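Local coordinates for protein glutathione transferase (Leptospira interrogans serovar Lai, PDB 3UBK) that binds glutathione and probably conjugates it to electrophilic substrates, at residues Ser143-Gly148 with Phe189-Thr194; Leu165-Arg170 with Ile207-Leu212; Val15-Leu20 with Ala66-Leu71; Leu81-Glu84 with Glu88-Arg91; Pro178-Leu181 with Trp185-Tyr188. All coordinates share one frame; numbering follows the deposited sequence. Where two conformers were deposited one is given.

Contact 1: residues Ser143-Gly148 with Phe189-Thr194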
# COMPACT_ATOMS: atom_id res chain seq x y z
N SER A 143 -19.66 12.67 -3.36
CA SER A 143 -20.74 13.50 -2.84
C SER A 143 -20.29 14.75 -2.09
O SER A 143 -20.73 15.00 -0.97
CB SER A 143 -21.67 12.66 -1.95
OG SER A 143 -20.95 12.05 -0.88
N PRO A 144 -19.46 15.59 -2.72
CA PRO A 144 -18.94 15.49 -4.06
C PRO A 144 -17.57 14.83 -4.14
O PRO A 144 -17.13 14.47 -5.24
CB PRO A 144 -18.81 16.95 -4.47
CG PRO A 144 -18.43 17.63 -3.19
CD PRO A 144 -19.11 16.89 -2.09
N TYR A 145 -16.89 14.69 -3.01
CA TYR A 145 -15.58 14.05 -3.01
C TYR A 145 -15.69 12.54 -3.11
O TYR A 145 -16.77 11.95 -2.96
CB TYR A 145 -14.77 14.48 -1.77
CG TYR A 145 -14.48 15.95 -1.80
CD1 TYR A 145 -13.44 16.45 -2.59
CD2 TYR A 145 -15.25 16.84 -1.08
CE1 TYR A 145 -13.19 17.80 -2.65
CE2 TYR A 145 -15.00 18.21 -1.13
CZ TYR A 145 -13.97 18.68 -1.91
OH TYR A 145 -13.74 20.03 -1.95
N ILE A 146 -14.57 11.88 -3.36
CA ILE A 146 -14.66 10.46 -3.68
C ILE A 146 -15.26 9.61 -2.55
O ILE A 146 -16.00 8.65 -2.84
CB ILE A 146 -13.33 9.89 -4.19
CG1 ILE A 146 -13.55 8.48 -4.77
CG2 ILE A 146 -12.28 9.93 -3.09
CD1 ILE A 146 -12.50 8.09 -5.82
N ALA A 147 -14.99 9.97 -1.29
CA ALA A 147 -15.44 9.16 -0.15
C ALA A 147 -16.61 9.78 0.62
O ALA A 147 -17.05 9.22 1.62
CB ALA A 147 -14.25 8.86 0.81
N GLY A 148 -17.11 10.93 0.18
CA GLY A 148 -18.13 11.63 0.95
C GLY A 148 -18.10 13.14 0.70
O GLY A 148 -17.69 13.59 -0.36
N PHE A 189 -14.11 14.60 -11.73
CA PHE A 189 -12.90 15.15 -12.31
C PHE A 189 -13.09 16.64 -12.68
O PHE A 189 -12.20 17.46 -12.45
CB PHE A 189 -12.52 14.30 -13.53
CG PHE A 189 -11.22 14.68 -14.16
CD1 PHE A 189 -10.07 14.79 -13.41
CD2 PHE A 189 -11.15 14.90 -15.53
CE1 PHE A 189 -8.87 15.13 -13.99
CE2 PHE A 189 -9.95 15.25 -16.12
CZ PHE A 189 -8.81 15.36 -15.35
N VAL A 190 -14.25 16.96 -13.25
CA VAL A 190 -14.62 18.36 -13.54
C VAL A 190 -14.75 19.18 -12.25
O VAL A 190 -14.22 20.29 -12.16
CB VAL A 190 -15.97 18.44 -14.32
CG1 VAL A 190 -16.36 19.91 -14.57
CG2 VAL A 190 -15.88 17.68 -15.64
N PHE A 191 -15.45 18.64 -11.27
CA PHE A 191 -15.57 19.33 -9.98
C PHE A 191 -14.19 19.62 -9.39
O PHE A 191 -13.87 20.77 -9.05
CB PHE A 191 -16.46 18.54 -9.00
CG PHE A 191 -16.38 19.05 -7.59
CD1 PHE A 191 -17.03 20.21 -7.22
CD2 PHE A 191 -15.63 18.37 -6.64
CE1 PHE A 191 -16.94 20.69 -5.91
CE2 PHE A 191 -15.53 18.85 -5.34
CZ PHE A 191 -16.19 20.00 -4.98
N MET A 192 -13.33 18.61 -9.31
CA MET A 192 -12.00 18.81 -8.73
C MET A 192 -11.20 19.90 -9.43
O MET A 192 -10.48 20.67 -8.78
CB MET A 192 -11.23 17.49 -8.67
CG MET A 192 -11.81 16.50 -7.65
SD MET A 192 -11.41 16.95 -5.93
CE MET A 192 -9.71 16.34 -5.90
N LYS A 193 -11.33 19.98 -10.75
CA LYS A 193 -10.60 21.02 -11.49
C LYS A 193 -11.12 22.43 -11.22
O LYS A 193 -10.47 23.40 -11.58
CB LYS A 193 -10.55 20.73 -13.00
CG LYS A 193 -9.65 19.54 -13.36
CD LYS A 193 -9.65 19.26 -14.86
CE LYS A 193 -9.06 20.43 -15.63
NZ LYS A 193 -7.82 20.95 -14.96
N THR A 194 -12.28 22.56 -10.59
CA THR A 194 -12.74 23.90 -10.17
C THR A 194 -11.97 24.38 -8.94
O THR A 194 -12.09 25.54 -8.53
CB THR A 194 -14.26 23.99 -9.92
OG1 THR A 194 -14.61 23.31 -8.70
CG2 THR A 194 -15.04 23.40 -11.09

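Contact 2: residues Leu165-Arg170 with Ile207-Leu212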
# COMPACT_ATOMS: atom_id res chain seq x y z
N LEU A 165 -4.76 7.56 -15.38
CA LEU A 165 -5.31 6.33 -15.93
C LEU A 165 -6.25 6.64 -17.07
O LEU A 165 -6.24 5.97 -18.10
CB LEU A 165 -6.03 5.52 -14.85
CG LEU A 165 -5.14 4.62 -13.99
CD1 LEU A 165 -3.77 5.24 -13.76
CD2 LEU A 165 -5.83 4.29 -12.67
N ASP A 166 -7.07 7.66 -16.88
CA ASP A 166 -8.02 8.09 -17.89
C ASP A 166 -7.33 8.45 -19.21
O ASP A 166 -7.58 7.83 -20.25
CB ASP A 166 -8.84 9.27 -17.38
CG ASP A 166 -9.69 9.91 -18.46
OD1 ASP A 166 -9.44 9.61 -19.64
OD2 ASP A 166 -10.59 10.71 -18.12
N GLU A 167 -6.45 9.45 -19.17
CA GLU A 167 -5.79 9.92 -20.39
C GLU A 167 -4.92 8.85 -21.03
O GLU A 167 -5.06 8.53 -22.21
CB GLU A 167 -4.95 11.16 -20.09
CG GLU A 167 -4.30 11.76 -21.33
CD GLU A 167 -3.13 12.67 -21.00
OE1 GLU A 167 -3.06 13.16 -19.85
OE2 GLU A 167 -2.28 12.89 -21.88
N GLU A 168 -4.01 8.29 -20.23
CA GLU A 168 -3.00 7.34 -20.72
C GLU A 168 -3.57 6.06 -21.33
O GLU A 168 -2.84 5.31 -21.98
CB GLU A 168 -2.04 6.98 -19.59
CG GLU A 168 -1.16 8.12 -19.12
CD GLU A 168 0.13 8.23 -19.92
OE1 GLU A 168 0.96 9.11 -19.58
OE2 GLU A 168 0.32 7.45 -20.87
N LEU A 169 -4.86 5.80 -21.12
CA LEU A 169 -5.45 4.53 -21.56
C LEU A 169 -6.43 4.66 -22.73
O LEU A 169 -6.84 3.66 -23.30
CB LEU A 169 -6.12 3.80 -20.40
CG LEU A 169 -5.20 3.21 -19.32
CD1 LEU A 169 -6.00 2.40 -18.32
CD2 LEU A 169 -4.12 2.35 -19.95
N ARG A 170 -6.81 5.89 -23.08
CA ARG A 170 -7.72 6.11 -24.20
C ARG A 170 -7.10 5.63 -25.51
O ARG A 170 -7.81 5.20 -26.42
CB ARG A 170 -8.11 7.58 -24.31
CG ARG A 170 -9.19 8.01 -23.33
CD ARG A 170 -9.38 9.52 -23.32
NE ARG A 170 -8.16 10.23 -22.98
CZ ARG A 170 -8.13 11.49 -22.54
NH1 ARG A 170 -6.97 12.07 -22.25
NH2 ARG A 170 -9.26 12.16 -22.37
N ILE A 207 2.75 21.85 -17.75
CA ILE A 207 3.92 22.65 -18.06
C ILE A 207 5.13 21.78 -18.36
O ILE A 207 5.86 22.00 -19.34
CB ILE A 207 4.27 23.59 -16.88
CG1 ILE A 207 3.25 24.73 -16.74
CG2 ILE A 207 5.67 24.15 -17.02
CD1 ILE A 207 3.37 25.46 -15.40
N LEU A 208 5.38 20.78 -17.51
CA LEU A 208 6.57 19.94 -17.69
C LEU A 208 6.45 19.01 -18.89
O LEU A 208 7.43 18.77 -19.61
CB LEU A 208 6.88 19.13 -16.43
CG LEU A 208 8.14 18.24 -16.51
CD1 LEU A 208 9.40 19.07 -16.73
CD2 LEU A 208 8.30 17.40 -15.24
N LYS A 209 5.25 18.48 -19.10
CA LYS A 209 4.98 17.59 -20.24
C LYS A 209 5.31 18.32 -21.53
O LYS A 209 6.06 17.81 -22.36
CB LYS A 209 3.51 17.14 -20.25
CG LYS A 209 3.14 16.13 -19.16
CD LYS A 209 3.21 14.71 -19.67
CE LYS A 209 1.98 14.35 -20.50
NZ LYS A 209 0.74 14.31 -19.67
N LYS A 210 4.76 19.52 -21.70
CA LYS A 210 5.00 20.31 -22.90
C LYS A 210 6.48 20.50 -23.14
O LYS A 210 6.96 20.40 -24.27
CB LYS A 210 4.31 21.68 -22.81
CG LYS A 210 2.80 21.62 -22.78
CD LYS A 210 2.24 21.11 -24.09
CE LYS A 210 0.72 21.10 -24.06
NZ LYS A 210 0.13 20.59 -25.33
N ILE A 211 7.22 20.77 -22.07
CA ILE A 211 8.65 20.98 -22.16
C ILE A 211 9.42 19.69 -22.50
O ILE A 211 10.36 19.70 -23.29
CB ILE A 211 9.19 21.50 -20.84
CG1 ILE A 211 8.74 22.95 -20.62
CG2 ILE A 211 10.72 21.42 -20.81
CD1 ILE A 211 9.16 23.47 -19.29
N LEU A 212 9.02 18.59 -21.87
CA LEU A 212 9.68 17.30 -22.11
C LEU A 212 9.46 16.83 -23.55
O LEU A 212 10.37 16.31 -24.20
CB LEU A 212 9.21 16.24 -21.11
CG LEU A 212 9.70 16.44 -19.67
CD1 LEU A 212 9.27 15.31 -18.75
CD2 LEU A 212 11.22 16.60 -19.62

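Contact 3: residues Val15-Leu20 with Ala66-Leu71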
# COMPACT_ATOMS: atom_id res chain seq x y z
N VAL A 15 3.96 11.51 -6.90
CA VAL A 15 4.34 12.86 -6.47
C VAL A 15 3.07 13.70 -6.38
O VAL A 15 2.82 14.40 -5.38
CB VAL A 15 5.36 13.50 -7.46
CG1 VAL A 15 5.57 14.99 -7.16
CG2 VAL A 15 6.68 12.76 -7.41
N ASN A 16 2.24 13.60 -7.40
CA ASN A 16 1.04 14.41 -7.46
C ASN A 16 0.05 14.06 -6.36
O ASN A 16 -0.61 14.95 -5.82
CB ASN A 16 0.39 14.35 -8.84
CG ASN A 16 1.21 15.09 -9.87
OD1 ASN A 16 2.03 15.93 -9.50
ND2 ASN A 16 1.02 14.78 -11.13
N LYS A 17 -0.07 12.77 -6.05
CA LYS A 17 -0.87 12.35 -4.90
C LYS A 17 -0.47 13.13 -3.63
O LYS A 17 -1.32 13.65 -2.91
CB LYS A 17 -0.68 10.84 -4.69
CG LYS A 17 -1.22 10.26 -3.38
CD LYS A 17 -0.71 8.82 -3.26
CE LYS A 17 -1.09 8.12 -1.97
NZ LYS A 17 -0.27 6.85 -1.86
N VAL A 18 0.82 13.20 -3.35
CA VAL A 18 1.32 13.91 -2.16
C VAL A 18 1.07 15.43 -2.28
O VAL A 18 0.64 16.10 -1.33
CB VAL A 18 2.82 13.64 -1.92
CG1 VAL A 18 3.38 14.58 -0.85
CG2 VAL A 18 3.06 12.15 -1.52
N LYS A 19 1.34 15.96 -3.46
CA LYS A 19 1.18 17.39 -3.73
C LYS A 19 -0.26 17.86 -3.50
O LYS A 19 -0.49 18.96 -2.96
CB LYS A 19 1.62 17.63 -5.18
CG LYS A 19 2.11 19.00 -5.51
CD LYS A 19 2.87 18.97 -6.84
CE LYS A 19 2.78 20.32 -7.51
NZ LYS A 19 3.55 20.36 -8.80
N LEU A 20 -1.24 17.06 -3.92
CA LEU A 20 -2.63 17.38 -3.68
C LEU A 20 -2.95 17.58 -2.19
O LEU A 20 -3.70 18.50 -1.80
CB LEU A 20 -3.54 16.27 -4.25
CG LEU A 20 -3.68 16.20 -5.77
CD1 LEU A 20 -4.20 14.81 -6.25
CD2 LEU A 20 -4.59 17.33 -6.27
N ALA A 66 3.05 6.59 3.34
CA ALA A 66 3.65 7.00 4.62
C ALA A 66 3.84 8.52 4.72
O ALA A 66 3.66 9.10 5.79
CB ALA A 66 5.00 6.32 4.84
N ILE A 67 4.23 9.15 3.61
CA ILE A 67 4.32 10.63 3.57
C ILE A 67 2.99 11.31 3.94
O ILE A 67 2.95 12.18 4.82
CB ILE A 67 4.78 11.14 2.18
CG1 ILE A 67 6.24 10.75 1.91
CG2 ILE A 67 4.60 12.66 2.06
CD1 ILE A 67 6.63 10.89 0.43
N LEU A 68 1.90 10.93 3.28
CA LEU A 68 0.62 11.57 3.55
C LEU A 68 0.06 11.25 4.94
O LEU A 68 -0.58 12.09 5.56
CB LEU A 68 -0.41 11.27 2.44
CG LEU A 68 -0.14 12.12 1.19
CD1 LEU A 68 -1.09 11.71 0.08
CD2 LEU A 68 -0.27 13.63 1.46
N GLU A 69 0.30 10.03 5.45
CA GLU A 69 -0.12 9.69 6.81
C GLU A 69 0.67 10.53 7.81
O GLU A 69 0.14 11.00 8.82
CB GLU A 69 0.10 8.20 7.08
CG GLU A 69 -0.77 7.29 6.21
CD GLU A 69 -2.09 6.90 6.86
OE1 GLU A 69 -2.41 7.39 7.97
OE2 GLU A 69 -2.81 6.08 6.26
N PHE A 70 1.94 10.75 7.50
CA PHE A 70 2.81 11.56 8.35
C PHE A 70 2.36 13.03 8.38
O PHE A 70 2.18 13.63 9.45
CB PHE A 70 4.25 11.42 7.86
CG PHE A 70 5.21 12.41 8.48
CD1 PHE A 70 5.83 12.12 9.69
CD2 PHE A 70 5.48 13.62 7.85
CE1 PHE A 70 6.73 13.03 10.28
CE2 PHE A 70 6.39 14.54 8.42
CZ PHE A 70 7.01 14.24 9.64
N LEU A 71 2.19 13.62 7.19
CA LEU A 71 1.77 15.01 7.09
C LEU A 71 0.43 15.23 7.78
O LEU A 71 0.24 16.25 8.44
CB LEU A 71 1.69 15.46 5.63
CG LEU A 71 3.03 15.64 4.94
CD1 LEU A 71 2.83 15.95 3.46
CD2 LEU A 71 3.84 16.74 5.64

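Contact 4: residues Leu81-Glu84 with Glu88-Arg91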
# COMPACT_ATOMS: atom_id res chain seq x y z
N LEU A 81 -6.96 14.23 6.18
CA LEU A 81 -6.86 13.25 5.12
C LEU A 81 -7.36 11.90 5.60
O LEU A 81 -7.90 11.12 4.82
CB LEU A 81 -5.42 13.14 4.61
CG LEU A 81 -4.84 14.48 4.13
CD1 LEU A 81 -3.43 14.27 3.65
CD2 LEU A 81 -5.72 15.08 3.01
N ILE A 82 -7.20 11.65 6.89
CA ILE A 82 -7.73 10.45 7.53
C ILE A 82 -8.84 10.93 8.44
O ILE A 82 -8.56 11.63 9.42
CB ILE A 82 -6.67 9.75 8.44
CG1 ILE A 82 -5.41 9.35 7.65
CG2 ILE A 82 -7.27 8.55 9.13
CD1 ILE A 82 -5.70 8.44 6.46
N PRO A 83 -10.09 10.58 8.13
CA PRO A 83 -11.20 11.03 8.96
C PRO A 83 -11.07 10.58 10.41
O PRO A 83 -10.50 9.52 10.70
CB PRO A 83 -12.42 10.35 8.33
CG PRO A 83 -12.03 10.17 6.90
CD PRO A 83 -10.56 9.85 6.93
N GLU A 84 -11.64 11.37 11.31
CA GLU A 84 -11.62 11.07 12.74
C GLU A 84 -12.45 9.82 13.05
O GLU A 84 -12.07 9.02 13.89
CB GLU A 84 -12.14 12.26 13.54
CG GLU A 84 -11.19 13.47 13.50
CD GLU A 84 -11.67 14.64 14.35
OE1 GLU A 84 -12.30 14.41 15.40
OE2 GLU A 84 -11.41 15.81 13.96
N GLU A 88 -15.06 5.54 8.83
CA GLU A 88 -14.85 6.43 7.68
C GLU A 88 -13.38 6.36 7.23
O GLU A 88 -13.06 6.35 6.04
CB GLU A 88 -15.22 7.88 8.06
CG GLU A 88 -16.73 8.10 8.34
CD GLU A 88 -17.11 9.54 8.76
OE1 GLU A 88 -16.27 10.47 8.65
OE2 GLU A 88 -18.26 9.74 9.19
N ALA A 89 -12.47 6.32 8.21
CA ALA A 89 -11.04 6.23 7.90
C ALA A 89 -10.71 4.94 7.15
O ALA A 89 -9.93 4.94 6.19
CB ALA A 89 -10.23 6.29 9.18
N ALA A 90 -11.29 3.83 7.59
CA ALA A 90 -11.05 2.55 6.93
C ALA A 90 -11.48 2.63 5.47
O ALA A 90 -10.75 2.19 4.57
CB ALA A 90 -11.76 1.40 7.67
N ARG A 91 -12.66 3.20 5.23
CA ARG A 91 -13.21 3.32 3.88
C ARG A 91 -12.29 4.20 3.04
O ARG A 91 -11.98 3.89 1.90
CB ARG A 91 -14.64 3.87 3.91
CG ARG A 91 -15.26 4.11 2.53

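Contact 5: residues Pro178-Leu181 with Trp185-Tyr188. With SO4 (sulfate ion), chain E.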
# COMPACT_ATOMS: atom_id res chain seq x y z
N PRO A 178 -12.09 1.29 -19.45
CA PRO A 178 -12.53 0.83 -18.13
C PRO A 178 -13.12 1.98 -17.31
O PRO A 178 -14.18 1.83 -16.70
CB PRO A 178 -11.23 0.33 -17.49
CG PRO A 178 -10.37 -0.07 -18.65
CD PRO A 178 -10.70 0.92 -19.73
N LEU A 179 -12.44 3.12 -17.30
CA LEU A 179 -12.88 4.25 -16.49
C LEU A 179 -14.29 4.72 -16.83
O LEU A 179 -14.98 5.28 -15.98
CB LEU A 179 -11.89 5.40 -16.57
CG LEU A 179 -11.05 5.52 -15.31
CD1 LEU A 179 -10.13 6.72 -15.39
CD2 LEU A 179 -11.98 5.63 -14.11
N ASP A 180 -14.70 4.51 -18.08
CA ASP A 180 -16.05 4.89 -18.49
C ASP A 180 -17.08 4.14 -17.66
O ASP A 180 -18.24 4.54 -17.57
CB ASP A 180 -16.24 4.63 -19.98
CG ASP A 180 -15.31 5.48 -20.84
OD1 ASP A 180 -15.47 6.72 -20.83
OD2 ASP A 180 -14.43 4.91 -21.51
N LEU A 181 -16.65 3.05 -17.03
CA LEU A 181 -17.54 2.25 -16.19
C LEU A 181 -17.70 2.83 -14.78
O LEU A 181 -18.67 2.51 -14.08
CB LEU A 181 -17.04 0.81 -16.12
CG LEU A 181 -17.00 0.09 -17.48
CD1 LEU A 181 -16.12 -1.16 -17.42
CD2 LEU A 181 -18.42 -0.25 -17.95
N TRP A 185 -17.16 9.49 -12.22
CA TRP A 185 -15.79 9.94 -12.45
C TRP A 185 -15.62 11.23 -13.26
O TRP A 185 -14.78 12.07 -12.93
CB TRP A 185 -14.96 8.85 -13.12
CG TRP A 185 -13.69 9.40 -13.69
CD1 TRP A 185 -13.34 9.46 -15.00
CD2 TRP A 185 -12.62 10.02 -12.96
NE1 TRP A 185 -12.11 10.05 -15.14
CE2 TRP A 185 -11.65 10.41 -13.90
CE3 TRP A 185 -12.39 10.28 -11.60
CZ2 TRP A 185 -10.46 11.05 -13.53
CZ3 TRP A 185 -11.21 10.90 -11.23
CH2 TRP A 185 -10.26 11.28 -12.19
N LYS A 186 -16.36 11.37 -14.35
CA LYS A 186 -16.17 12.53 -15.20
C LYS A 186 -16.62 13.78 -14.45
O LYS A 186 -15.95 14.80 -14.48
CB LYS A 186 -16.95 12.40 -16.52
CG LYS A 186 -16.39 11.32 -17.47
CD LYS A 186 -14.91 11.54 -17.78
CE LYS A 186 -14.39 10.56 -18.83
NZ LYS A 186 -14.52 9.13 -18.41
N GLU A 187 -17.76 13.68 -13.79
CA GLU A 187 -18.30 14.79 -13.02
C GLU A 187 -17.35 15.17 -11.86
O GLU A 187 -17.11 16.35 -11.61
CB GLU A 187 -19.69 14.42 -12.52
CG GLU A 187 -20.54 15.58 -12.08
CD GLU A 187 -21.94 15.15 -11.68
OE1 GLU A 187 -22.68 15.97 -11.08
OE2 GLU A 187 -22.30 13.99 -11.95
N TYR A 188 -16.81 14.16 -11.18
CA TYR A 188 -15.86 14.39 -10.08
C TYR A 188 -14.61 15.07 -10.59
O TYR A 188 -14.11 16.02 -9.99
CB TYR A 188 -15.50 13.05 -9.42
CG TYR A 188 -14.29 13.10 -8.48
CD1 TYR A 188 -14.43 13.52 -7.17
CD2 TYR A 188 -13.04 12.68 -8.90
CE1 TYR A 188 -13.34 13.54 -6.29
CE2 TYR A 188 -11.94 12.69 -8.05
CZ TYR A 188 -12.10 13.13 -6.74
OH TYR A 188 -11.02 13.15 -5.89
S SO4 E . -19.33 10.39 -15.18
O1 SO4 E . -19.74 10.93 -16.48
O2 SO4 E . -20.34 9.47 -14.67
O3 SO4 E . -18.06 9.67 -15.35
O4 SO4 E . -19.17 11.50 -14.24

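Contact 1: residues Ser143-Gly148 with Phe189-Thr194
Phe191 drives its edge into the face of Tyr145, a T-shaped pair that ties the loop before helix 153-169 to helix 185-193, within the all-helical C-terminal half of the glutathione transferase fold. The ring centroids of Tyr145 and Phe191 lie 5.3 Å apart and their planes stand at 75°. The leading atom is Phe191 CE2, which reaches Tyr145 CE1 at 3.7 Å and lies over the rim of the tyrosine ring, not its middle. Phe191 is engaged twice, because Pro144 covers one of its faces: Pro144 CB stands 4.0 Å from the Phe191 ring centroid, only 16° off the normal, a CH-pi contact, while Pro144 CG touches Phe191 CZ at 3.7 Å. Met192 adds a Met-aromatic contact from another quarter, its SD meeting Tyr145 CE1 at 3.8 Å at the ring edge; the first two torsions of the methionine, with a bend at chi2 (-76°), place the sulfur there.

Outside this shell, a cis peptide bond precedes Pro144, and a type I turn runs from Tyr145 to Gly148. Ile146 N is hydrogen-bonded to Asp155 OD1 of helix 153-169, which ties the turn to that helix, and Tyr145 OH is hydrogen-bonded to Lys195 NZ, just beyond the other segment. On the helix side, the chain near its last turn is secured at Phe191 O. This carbonyl oxygen accepts both Thr194 N at 2.8 Å and Thr194 OG1 at 2.7 Å, the hydroxyl lying in the carbonyl plane.

Contact 2: residues Leu165-Arg170 with Ile207-Leu212
The carboxylate of Glu167 faces the ammonium group of Lys209 with both of its oxygens: Glu167 OE1 and Glu167 OE2 each lie 4.0 Å from Lys209 NZ. The nitrogen therefore sits beyond the carboxylate, roughly ahead of the CG-CD bond, and favours neither oxygen. At this length the pair is a long salt bridge without a hydrogen bond. A second flat group, the guanidinium of Arg170, has Asp166 OD1 over one face toward the rim, 3.6 Å from Arg170 NE, again a long salt bridge. No N-H points at that oxygen, so charge alone links the two, and even this is doubtful in detail because Arg170 was deposited in two conformers.

Glu167 and Lys209 thus form a long inter-helix salt bridge at the surface. Glu167 belongs to the last turns of helix 153-169 and Lys209 to helix 196-213, two elements of the helical domain of the glutathione transferase fold, and two long side chains span the gap between them. Glu167 starts with CG anti to the backbone N (chi1 -176°), and its extended course beyond CG holds the carboxylate out toward Lys209. Lys209 comes from the opposite direction with a chain bent at chi2, chi3 and chi4. Glu168 OE1, 5.2 Å from Lys209 NZ, makes no contact but would probably add to the negative potential around the ammonium. Both bridging residues are exposed, whereas Leu165, on the same helix as Glu167, is buried against Leu103 and Tyr111 of helix 86-111. Asp166 OD2 meanwhile receives a weak hydrogen bond from Trp185 NE1.

Contact 3: residues Val15-Leu20 with Ala66-Leu71
Leu68 and Val18 meet between two helices that run almost side by side, and their torsions decide which methyl touches what. Leu68 holds CG anti to its carbonyl carbon (chi1 -77°), and CD1 continues the chain outward, anti to CA (chi2 175°). That extension carries CD1 across to Lys17, 3.6 Å from Lys17 O and 3.8 Å from Lys17 CG. The other branch, Leu68 CD2, rests 3.8 Å from Val18 O, while Leu68 CG packs at 4.2 Å from Val18 CG2. One leucine thus fits over the backbone of two successive residues. Val18 uses both branches on Ile67: its CG1 and CG2 lie 3.7 and 3.9 Å from Ile67 CG2, the branch methyl of the isoleucine.

The short helical segments 15-20 and 66-71 pass 9.9 Å apart at 9°, close to parallel. They belong to helices 13-25 and 64-74, which in the thioredoxin-like N-terminal domain of glutathione transferases pack together on one side of the mixed sheet. Ile67 also touches Leu54 of strand 53-56, and Val18 touches Pro52, joining the helix pair to the sheet and its adjoining loop.

Lys17 extends fully, its aliphatic part lying beside Leu68 and its ammonium continuing past it. There NZ forms a salt bridge with Glu100 of helix 86-111 and a hydrogen bond with Ser64 OG; Ser64 has been seen to bind glutathione, which makes Lys17 a second-shell residue beside that site. On the same helix as Leu68, Phe70 meets the ring of Trp87 of the second subunit.

Contact 4: residues Leu81-Glu84 with Glu88-Arg91
Pro83 lays its ring across the start of helix 86-111, CB against the side chain of Glu88 and CD against the backbone of Ala89. This is the connection between the thioredoxin-like and the helical parts of the glutathione transferase fold: residues 81-84 follow helix 64-74, and the chain turns into the long helix within a few residues. Pro83 CB meets Glu88 CB at 3.7 Å, and Pro83 CD lies 3.8 Å from Ala89 CA, so the pyrrolidine spans two successive residues of the helix. Ala89, small and buried, lets the linker come close: its CA is 4.9 Å from that of Pro83. No hydrogen bond joins the two segments, and the contact is essentially apolar.

The linker is held by Asp72 of helix 64-74, whose OD1 and OD2 accept Leu81 N and Ile82 N respectively. At the helix start Asp85 OD1 accepts Glu88 N, and Ala90 packs on Ile61 of the second subunit. Ile82 keeps CG2 anti to its backbone N and thereby directs this branch at the alanine. The methyl of Ala89 faces the linker, with Ile82 CG2 at 3.7 Å and Pro83 O at 3.6 Å from Ala89 CB.

Contact 5: residues Pro178-Leu181 with Trp185-Tyr188
Lys186 deals with two anions at once, a sulfate at its backbone and Asp180 at its ammonium group. Lys186 N donates to sulfate O3 at 2.6 Å with an angle of 165°, and the next amide, Glu187 N, donates to sulfate O4, likewise at 2.6 Å. Gly184 N adds a further hydrogen bond, so three backbone amides at the beginning of helix 185-193 hold the ion, which is probably from the crystallisation liquor. Across the contact, Lys186 NZ forms a salt bridge with Asp180 OD1 at 3.5 Å. The lysine chain is bent at chi2 and chi4, which brings the ammonium back beside the edge of the Trp185 ring, near its plane.

Next to these charges, Leu179 packs on the indole. Leu179 CD1 stands 4.2 Å from the centroid of the five-membered ring of Trp185, 25° off the normal, a CH-pi contact over the face, and its nearest ring atom is Trp185 NE1 at 3.9 Å. Leu179 CD2 meets Trp185 CD1 at 4.2 Å. A chi1 of -105°, away from the staggered values, is what sets both leucine methyls against the indole. The Trp185 ring also meets that of Phe189. Amides converging on an oxyanion are the hallmark of an anion site at a helix N terminus, where the helix dipole probably helps.

How the contacts relate
The five contacts show chemistry following depth. Contact 3 is fully buried and apolar, joining two helices of the thioredoxin-like domain, whereas contact 2 is a surface ion pair between exposed side chains. Contacts 1, 4 and 5 are partly buried. Contacts 1 and 5 share helix 185-193 and touch where Tyr188 packs against Pro144 and Tyr145: rings dominate the first, while the second combines leucine-on-indole packing with a salt bridge and a bound anion. Asp166 joins contact 2 to contact 5, packing on Leu179. Contacts 3 and 4 also meet, through Leu68 with Leu81 and Glu69 with Ile82, joining helix 64-74 to the linker that leads to the helical domain.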